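Local coordinates for [Ribosomal protein bS18]-alanine N-acetyltransferase (Escherichia coli O157:H7, PDB 5ISV) that probably acetylates the N-terminal alanine of ribosomal protein bS18, using acetyl-CoA as donor, as a member of the GNAT acetyltransferase family, at residues 61-66 / 97-102; 51-56 / 69-74. All blocks are in the same frame, centred on the assembly; numbering follows the deposited sequence. Where two conformers were deposited one is given.

Contact 1: 61-66 / 97-102; sequences LDEATL and VATLWL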
ATOM      1  N   LEU A  61       5.550 -14.885  -4.869  1.00 25.86           N
ATOM      2  CA  LEU A  61       6.061 -15.867  -3.885  1.00 26.43           C
ATOM      3  C   LEU A  61       5.739 -15.397  -2.436  1.00 25.07           C
ATOM      4  O   LEU A  61       4.595 -15.103  -2.153  1.00 26.96           O
ATOM      5  CB  LEU A  61       7.564 -16.152  -4.131  1.00 28.20           C
ATOM      6  CG  LEU A  61       7.887 -16.542  -5.573  1.00 29.55           C
ATOM      7  CD1 LEU A  61       9.389 -16.710  -5.714  1.00 30.64           C
ATOM      8  CD2 LEU A  61       7.193 -17.845  -5.947  1.00 31.13           C
ATOM      9  N   ASP A  62       6.723 -15.256  -1.542  1.00 25.21           N
ATOM     10  CA  ASP A  62       6.523 -14.814  -0.159  1.00 24.67           C
ATOM     11  C   ASP A  62       6.907 -13.335   0.048  1.00 23.58           C
ATOM     12  O   ASP A  62       7.212 -12.932   1.175  1.00 24.46           O
ATOM     13  CB  ASP A  62       7.331 -15.691   0.812  1.00 24.93           C
ATOM     14  CG  ASP A  62       8.832 -15.610   0.576  1.00 28.47           C
ATOM     15  OD1 ASP A  62       9.243 -15.051  -0.455  1.00 29.12           O
ATOM     16  OD2 ASP A  62       9.574 -16.078   1.453  1.00 31.75           O
ATOM     17  N   GLU A  63       6.862 -12.534  -1.009  1.00 21.97           N
ATOM     18  CA  GLU A  63       7.161 -11.113  -0.945  1.00 22.84           C
ATOM     19  C   GLU A  63       6.054 -10.273  -1.541  1.00 20.50           C
ATOM     20  O   GLU A  63       5.636 -10.476  -2.668  1.00 21.89           O
ATOM     21  CB  GLU A  63       8.467 -10.840  -1.676  1.00 26.09           C
ATOM     22  CG  GLU A  63       9.652 -11.579  -1.058  1.00 29.84           C
ATOM     23  CD  GLU A  63      10.911 -11.501  -1.882  1.00 37.26           C
ATOM     24  OE1 GLU A  63      10.872 -11.155  -3.094  1.00 43.63           O
ATOM     25  OE2 GLU A  63      11.942 -11.825  -1.293  1.00 41.40           O
ATOM     26  N   ALA A  64       5.647  -9.268  -0.783  1.00 18.67           N
ATOM     27  CA  ALA A  64       4.565  -8.398  -1.209  1.00 18.06           C
ATOM     28  C   ALA A  64       5.089  -7.000  -1.473  1.00 17.56           C
ATOM     29  O   ALA A  64       6.010  -6.544  -0.805  1.00 18.01           O
ATOM     30  CB  ALA A  64       3.473  -8.360  -0.141  1.00 18.05           C
ATOM     31  N   THR A  65       4.544  -6.332  -2.484  1.00 17.69           N
ATOM     32  CA  THR A  65       4.906  -4.986  -2.812  1.00 18.50           C
ATOM     33  C   THR A  65       3.634  -4.135  -2.927  1.00 18.19           C
ATOM     34  O   THR A  65       2.760  -4.439  -3.735  1.00 17.65           O
ATOM     35  CB  THR A  65       5.687  -4.941  -4.134  1.00 20.30           C
ATOM     36  OG1 THR A  65       6.896  -5.692  -3.964  1.00 23.64           O
ATOM     37  CG2 THR A  65       6.054  -3.546  -4.491  1.00 21.45           C
ATOM     38  N   LEU A  66       3.615  -3.033  -2.176  1.00 17.32           N
ATOM     39  CA  LEU A  66       2.510  -2.068  -2.223  1.00 16.95           C
ATOM     40  C   LEU A  66       2.734  -1.176  -3.457  1.00 16.51           C
ATOM     41  O   LEU A  66       3.739  -0.430  -3.528  1.00 18.88           O
ATOM     42  CB  LEU A  66       2.482  -1.228  -0.947  1.00 17.38           C
ATOM     43  CG  LEU A  66       1.337  -0.224  -0.820  1.00 17.99           C
ATOM     44  CD1 LEU A  66      -0.009  -0.903  -0.642  1.00 18.32           C
ATOM     45  CD2 LEU A  66       1.665   0.730   0.327  1.00 18.31           C
ATOM     46  N   VAL A  97       3.761 -14.531   4.427  1.00 24.16           N
ATOM     47  CA  VAL A  97       4.573 -13.636   3.593  1.00 22.79           C
ATOM     48  C   VAL A  97       5.706 -13.061   4.434  1.00 22.46           C
ATOM     49  O   VAL A  97       5.515 -12.698   5.602  1.00 22.65           O
ATOM     50  CB  VAL A  97       3.680 -12.517   3.010  1.00 22.75           C
ATOM     51  CG1 VAL A  97       4.457 -11.351   2.447  1.00 23.29           C
ATOM     52  CG2 VAL A  97       2.728 -13.102   1.970  1.00 23.38           C
ATOM     53  N   ALA A  98       6.908 -13.054   3.870  1.00 22.23           N
ATOM     54  CA  ALA A  98       8.105 -12.657   4.612  1.00 19.61           C
ATOM     55  C   ALA A  98       8.307 -11.166   4.764  1.00 19.31           C
ATOM     56  O   ALA A  98       8.736 -10.708   5.828  1.00 21.60           O
ATOM     57  CB  ALA A  98       9.321 -13.262   3.956  1.00 21.02           C
ATOM     58  N   THR A  99       8.063 -10.408   3.695  0.50 19.83           N
ATOM     59  CA  THR A  99       8.277  -8.961   3.711  0.50 20.47           C
ATOM     60  C   THR A  99       7.203  -8.268   2.921  0.50 18.36           C
ATOM     61  O   THR A  99       6.562  -8.894   2.055  0.50 19.53           O
ATOM     62  CB  THR A  99       9.640  -8.575   3.090  0.50 22.23           C
ATOM     63  OG1 THR A  99       9.702  -9.112   1.763  0.50 23.98           O
ATOM     64  CG2 THR A  99      10.806  -9.099   3.916  0.50 23.94           C
ATOM     65  N   LEU A 100       6.981  -7.000   3.292  1.00 18.03           N
ATOM     66  CA  LEU A 100       6.185  -6.052   2.514  1.00 17.87           C
ATOM     67  C   LEU A 100       7.092  -4.848   2.179  1.00 18.41           C
ATOM     68  O   LEU A 100       7.675  -4.240   3.062  1.00 19.23           O
ATOM     69  CB  LEU A 100       4.946  -5.611   3.305  1.00 17.73           C
ATOM     70  CG  LEU A 100       4.131  -4.463   2.732  1.00 17.32           C
ATOM     71  CD1 LEU A 100       3.517  -4.833   1.373  1.00 18.32           C
ATOM     72  CD2 LEU A 100       2.982  -4.125   3.693  1.00 17.92           C
ATOM     73  N   TRP A 101       7.102  -4.470   0.918  1.00 17.39           N
ATOM     74  CA  TRP A 101       7.899  -3.356   0.386  1.00 18.76           C
ATOM     75  C   TRP A 101       6.990  -2.247  -0.130  1.00 18.05           C
ATOM     76  O   TRP A 101       5.906  -2.512  -0.638  1.00 18.72           O
ATOM     77  CB  TRP A 101       8.717  -3.854  -0.842  1.00 20.80           C
ATOM     78  CG  TRP A 101       9.659  -4.909  -0.528  1.00 26.23           C
ATOM     79  CD1 TRP A 101       9.401  -6.252  -0.408  1.00 27.41           C
ATOM     80  CD2 TRP A 101      11.046  -4.734  -0.245  1.00 26.46           C
ATOM     81  NE1 TRP A 101      10.543  -6.912  -0.049  1.00 32.03           N
ATOM     82  CE2 TRP A 101      11.565  -6.000   0.072  1.00 29.70           C
ATOM     83  CE3 TRP A 101      11.898  -3.624  -0.199  1.00 29.48           C
ATOM     84  CZ2 TRP A 101      12.922  -6.200   0.362  1.00 31.80           C
ATOM     85  CZ3 TRP A 101      13.265  -3.829   0.113  1.00 31.71           C
ATOM     86  CH2 TRP A 101      13.748  -5.091   0.399  1.00 31.35           C
ATOM     87  N   LEU A 102       7.456  -1.026  -0.039  1.00 18.13           N
ATOM     88  CA  LEU A 102       6.764   0.121  -0.662  1.00 18.54           C
ATOM     89  C   LEU A 102       7.758   1.181  -1.047  1.00 18.09           C
ATOM     90  O   LEU A 102       8.929   1.126  -0.643  1.00 19.61           O
ATOM     91  CB  LEU A 102       5.679   0.738   0.273  1.00 19.12           C
ATOM     92  CG  LEU A 102       6.149   1.307   1.608  1.00 19.28           C
ATOM     93  CD1 LEU A 102       6.741   2.716   1.523  1.00 21.38           C
ATOM     94  CD2 LEU A 102       4.971   1.343   2.594  1.00 19.44           C
TER

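Contact 2: 51-56 / 69-74; sequences MAAFAI and IAVDPD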
ATOM      1  N   MET A  51     -16.793   4.093  -0.688  1.00 22.55           N
ATOM      2  CA  MET A  51     -15.375   3.773  -0.611  1.00 21.02           C
ATOM      3  C   MET A  51     -14.598   4.993  -0.143  1.00 20.91           C
ATOM      4  O   MET A  51     -14.796   6.083  -0.671  1.00 23.79           O
ATOM      5  CB  MET A  51     -14.884   3.327  -1.963  1.00 21.41           C
ATOM      6  CG  MET A  51     -13.460   2.737  -1.870  1.00 20.49           C
ATOM      7  SD  MET A  51     -12.644   2.354  -3.442  1.00 24.38           S
ATOM      8  CE  MET A  51     -13.710   1.054  -4.050  1.00 25.04           C
ATOM      9  N   ALA A  52     -13.744   4.790   0.866  1.00 20.24           N
ATOM     10  CA  ALA A  52     -12.960   5.861   1.438  1.00 20.27           C
ATOM     11  C   ALA A  52     -11.437   5.736   1.210  1.00 19.74           C
ATOM     12  O   ALA A  52     -10.719   6.733   1.231  1.00 20.64           O
ATOM     13  CB  ALA A  52     -13.273   5.965   2.919  1.00 20.22           C
ATOM     14  N   ALA A  53     -10.966   4.512   1.009  1.00 18.51           N
ATOM     15  CA  ALA A  53      -9.525   4.270   0.778  1.00 17.74           C
ATOM     16  C   ALA A  53      -9.358   2.937   0.054  1.00 17.74           C
ATOM     17  O   ALA A  53     -10.219   2.075   0.084  1.00 19.32           O
ATOM     18  CB  ALA A  53      -8.790   4.278   2.108  1.00 18.32           C
ATOM     19  N   PHE A  54      -8.195   2.782  -0.603  1.00 16.44           N
ATOM     20  CA  PHE A  54      -7.862   1.490  -1.210  1.00 16.36           C
ATOM     21  C   PHE A  54      -6.336   1.278  -1.132  1.00 16.00           C
ATOM     22  O   PHE A  54      -5.607   2.233  -0.953  1.00 16.29           O
ATOM     23  CB  PHE A  54      -8.277   1.440  -2.705  1.00 18.49           C
ATOM     24  CG  PHE A  54      -7.543   2.413  -3.571  1.00 18.42           C
ATOM     25  CD1 PHE A  54      -6.269   2.089  -4.085  1.00 19.47           C
ATOM     26  CD2 PHE A  54      -8.045   3.656  -3.866  1.00 19.40           C
ATOM     27  CE1 PHE A  54      -5.592   3.007  -4.812  1.00 20.46           C
ATOM     28  CE2 PHE A  54      -7.364   4.565  -4.622  1.00 20.65           C
ATOM     29  CZ  PHE A  54      -6.114   4.236  -5.107  1.00 19.69           C
ATOM     30  N   ALA A  55      -5.981  -0.002  -1.232  1.00 15.65           N
ATOM     31  CA  ALA A  55      -4.540  -0.396  -1.250  1.00 15.04           C
ATOM     32  C   ALA A  55      -4.387  -1.495  -2.284  1.00 15.76           C
ATOM     33  O   ALA A  55      -5.055  -2.498  -2.267  1.00 16.99           O
ATOM     34  CB  ALA A  55      -4.116  -0.878   0.104  1.00 16.46           C
ATOM     35  N   ILE A  56      -3.388  -1.299  -3.157  1.00 15.31           N
ATOM     36  CA  ILE A  56      -3.097  -2.227  -4.284  1.00 16.22           C
ATOM     37  C   ILE A  56      -1.736  -2.868  -3.974  1.00 15.44           C
ATOM     38  O   ILE A  56      -0.719  -2.159  -3.895  1.00 16.66           O
ATOM     39  CB  ILE A  56      -3.017  -1.441  -5.580  1.00 16.53           C
ATOM     40  CG1 ILE A  56      -4.187  -0.546  -5.877  1.00 19.66           C
ATOM     41  CG2 ILE A  56      -2.728  -2.372  -6.779  1.00 16.95           C
ATOM     42  CD1 ILE A  56      -5.482  -1.267  -6.005  1.00 20.50           C
ATOM     43  N   ILE A  69      -1.510   3.280  -2.578  1.00 15.55           N
ATOM     44  CA  ILE A  69      -2.521   3.401  -1.508  1.00 14.98           C
ATOM     45  C   ILE A  69      -2.978   4.830  -1.558  1.00 16.89           C
ATOM     46  O   ILE A  69      -2.227   5.729  -1.841  1.00 17.77           O
ATOM     47  CB  ILE A  69      -1.921   3.023  -0.136  1.00 15.67           C
ATOM     48  CG1 ILE A  69      -2.989   3.009   0.991  1.00 16.16           C
ATOM     49  CG2 ILE A  69      -0.726   3.928   0.214  1.00 16.36           C
ATOM     50  CD1 ILE A  69      -2.525   2.340   2.279  1.00 19.31           C
ATOM     51  N   ALA A  70      -4.283   5.033  -1.275  1.00 16.16           N
ATOM     52  CA  ALA A  70      -4.855   6.390  -1.224  1.00 16.45           C
ATOM     53  C   ALA A  70      -6.017   6.410  -0.273  1.00 17.56           C
ATOM     54  O   ALA A  70      -6.733   5.417  -0.116  1.00 18.49           O
ATOM     55  CB  ALA A  70      -5.324   6.900  -2.593  1.00 17.72           C
ATOM     56  N   VAL A  71      -6.158   7.572   0.346  0.50 16.96           N
ATOM     57  CA  VAL A  71      -7.364   7.892   1.154  0.50 17.56           C
ATOM     58  C   VAL A  71      -8.026   9.115   0.541  0.50 18.40           C
ATOM     59  O   VAL A  71      -7.372  10.116   0.270  0.50 19.80           O
ATOM     60  CB  VAL A  71      -7.027   8.119   2.650  0.50 18.15           C
ATOM     61  CG1 VAL A  71      -8.252   8.624   3.413  0.50 17.76           C
ATOM     62  CG2 VAL A  71      -6.569   6.827   3.314  0.50 19.66           C
ATOM     63  N   ASP A  72      -9.348   9.043   0.362  1.00 19.29           N
ATOM     64  CA  ASP A  72     -10.080  10.156  -0.198  1.00 21.41           C
ATOM     65  C   ASP A  72      -9.918  11.392   0.709  1.00 21.49           C
ATOM     66  O   ASP A  72      -9.951  11.243   1.929  1.00 23.49           O
ATOM     67  CB  ASP A  72     -11.554   9.775  -0.322  1.00 23.61           C
ATOM     68  CG  ASP A  72     -12.347  10.823  -1.003  1.00 27.08           C
ATOM     69  OD1 ASP A  72     -12.665  11.867  -0.382  1.00 27.49           O
ATOM     70  OD2 ASP A  72     -12.575  10.634  -2.212  1.00 33.95           O
ATOM     71  N   PRO A  73      -9.680  12.586   0.136  1.00 22.25           N
ATOM     72  CA  PRO A  73      -9.396  13.744   1.015  1.00 25.81           C
ATOM     73  C   PRO A  73     -10.490  14.129   2.025  1.00 28.47           C
ATOM     74  O   PRO A  73     -10.171  14.776   3.023  1.00 30.44           O
ATOM     75  CB  PRO A  73      -9.133  14.909   0.044  1.00 31.08           C
ATOM     76  CG  PRO A  73      -9.552  14.432  -1.302  1.00 29.91           C
ATOM     77  CD  PRO A  73      -9.529  12.930  -1.292  1.00 25.86           C
ATOM     78  N   ASP A  74     -11.733  13.694   1.796  1.00 27.19           N
ATOM     79  CA  ASP A  74     -12.834  13.874   2.765  1.00 29.32           C
ATOM     80  C   ASP A  74     -12.683  13.019   4.012  1.00 29.42           C
ATOM     81  O   ASP A  74     -13.447  13.195   4.972  1.00 31.85           O
ATOM     82  CB  ASP A  74     -14.172  13.492   2.131  1.00 35.18           C
ATOM     83  CG  ASP A  74     -14.684  14.526   1.165  1.00 41.89           C
ATOM     84  OD1 ASP A  74     -14.118  15.641   1.073  1.00 41.66           O
ATOM     85  OD2 ASP A  74     -15.697  14.219   0.504  1.00 47.73           O
TER

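Contact 1: 61-66 / 97-102
A beta-alpha-beta crossover of the GNAT fold brings strand 63-71 beside strand 99-105 through helix 80-94, and residues 61-66 and 97-102 start that parallel pairing. Backbone hydrogen bonds set the register. Ala64 is gripped twice by the neighbouring strand, its N donating to Thr99 O (3.0 Å) and its O accepting from Trp101 N (2.9 Å). Leu66 N meets Trp101 O almost along the C=O axis (2.8 Å). Ahead of the strands, Ala98 N donates to Asp62 O.

Apolar packing occupies the helix-facing side: Leu100, its CG anti to the backbone N (chi1 171°), brings CD1 to 3.8 Å from Ala64 CB, and Leu92 of helix 80-94 covers both. At the far end of the pairing Leu66 and Leu102 run side by side, their CB atoms 3.9 Å apart.

The face bearing Glu63, Thr65, Thr99 and Trp101 is more polar. Glu63 CG lies alongside Thr99 OG1. With CG of Trp101 beside its backbone N (chi1 -62°), the indole stands out from the sheet and turns its CD1-NE1 edge back toward Thr99; Ala64 O meets that edge in plane at CD1 (3.4 Å), and NE1 makes a weak hydrogen bond to Thr99 OG1 (3.0 Å).

Contact 2: 51-56 / 69-74
Strands 51-56 and 69-71 run antiparallel, 171° between their directions, in the open end of the beta hairpin formed by strands 50-60 and 63-71. Phe54 and Ala70 are the hydrogen-bonded pair: Phe54 N donates to Ala70 O and Ala70 N to Phe54 O, each at 3.1 Å. Ala53-Val71 and Ala55-Ile69 flank it as non-hydrogen-bonded pairs. Just past the strand, Asp72 N reaches Ala52 O at 2.8 Å in a nearly straight bond (175°). Ala52 and Ala53 together face Leu45 of strand 43-47 in a classic beta bulge.

On one face, Phe54 holds CG in the crowded position between backbone N and carbonyl carbon (chi1 64°), which folds the ring across to its partner strand; CE2 and CZ touch Ala70 CB, both at 3.7 Å, and Ala70 N lies over the ring centre. On the other, Ala53 CB meets Val71 CG2 (3.6 Å), and Ala55 CB packs on Ile69 CG1. Asp72 OD1 uses its anti lone pair to accept from Asp74 N in an Asx turn, while OD2 forms a salt bridge with Arg21.

Ile69, Ala70 and Val71 are predicted to bind acetyl-CoA. Helix 80-94 packs on the face of Ala53, Ala55 and Ile69, Leu84 against the alanines and Leu85 against Ile69; on the opposite face Phe54 packs on helix 12-22 and makes an edge-to-face ring contact with Phe32.

Overall arrangement
Contact 1 lies near the start of strand 63-71 and contact 2 at its end, with strand 99-105 beside it in parallel and strand 50-60 antiparallel. The centres of the two contacts lie about 20 Å apart, on opposite sides of the chain's centre, within one mixed sheet. Along the chain the segments alternate: 51-56, 61-66, 69-74, then 97-102, so the hairpin and the crossover overlap in their common strand. Leu66 CD1 of contact 1 also packs 3.6 Å from Ile56 O of contact 2. Helix 80-94 packs on both. The C-terminal end of strand 63-71 carries predicted acetyl-CoA-binding residues, and Ile69 and Leu102 each have a side chain about 4 Å from that of Tyr115, the predicted proton donor.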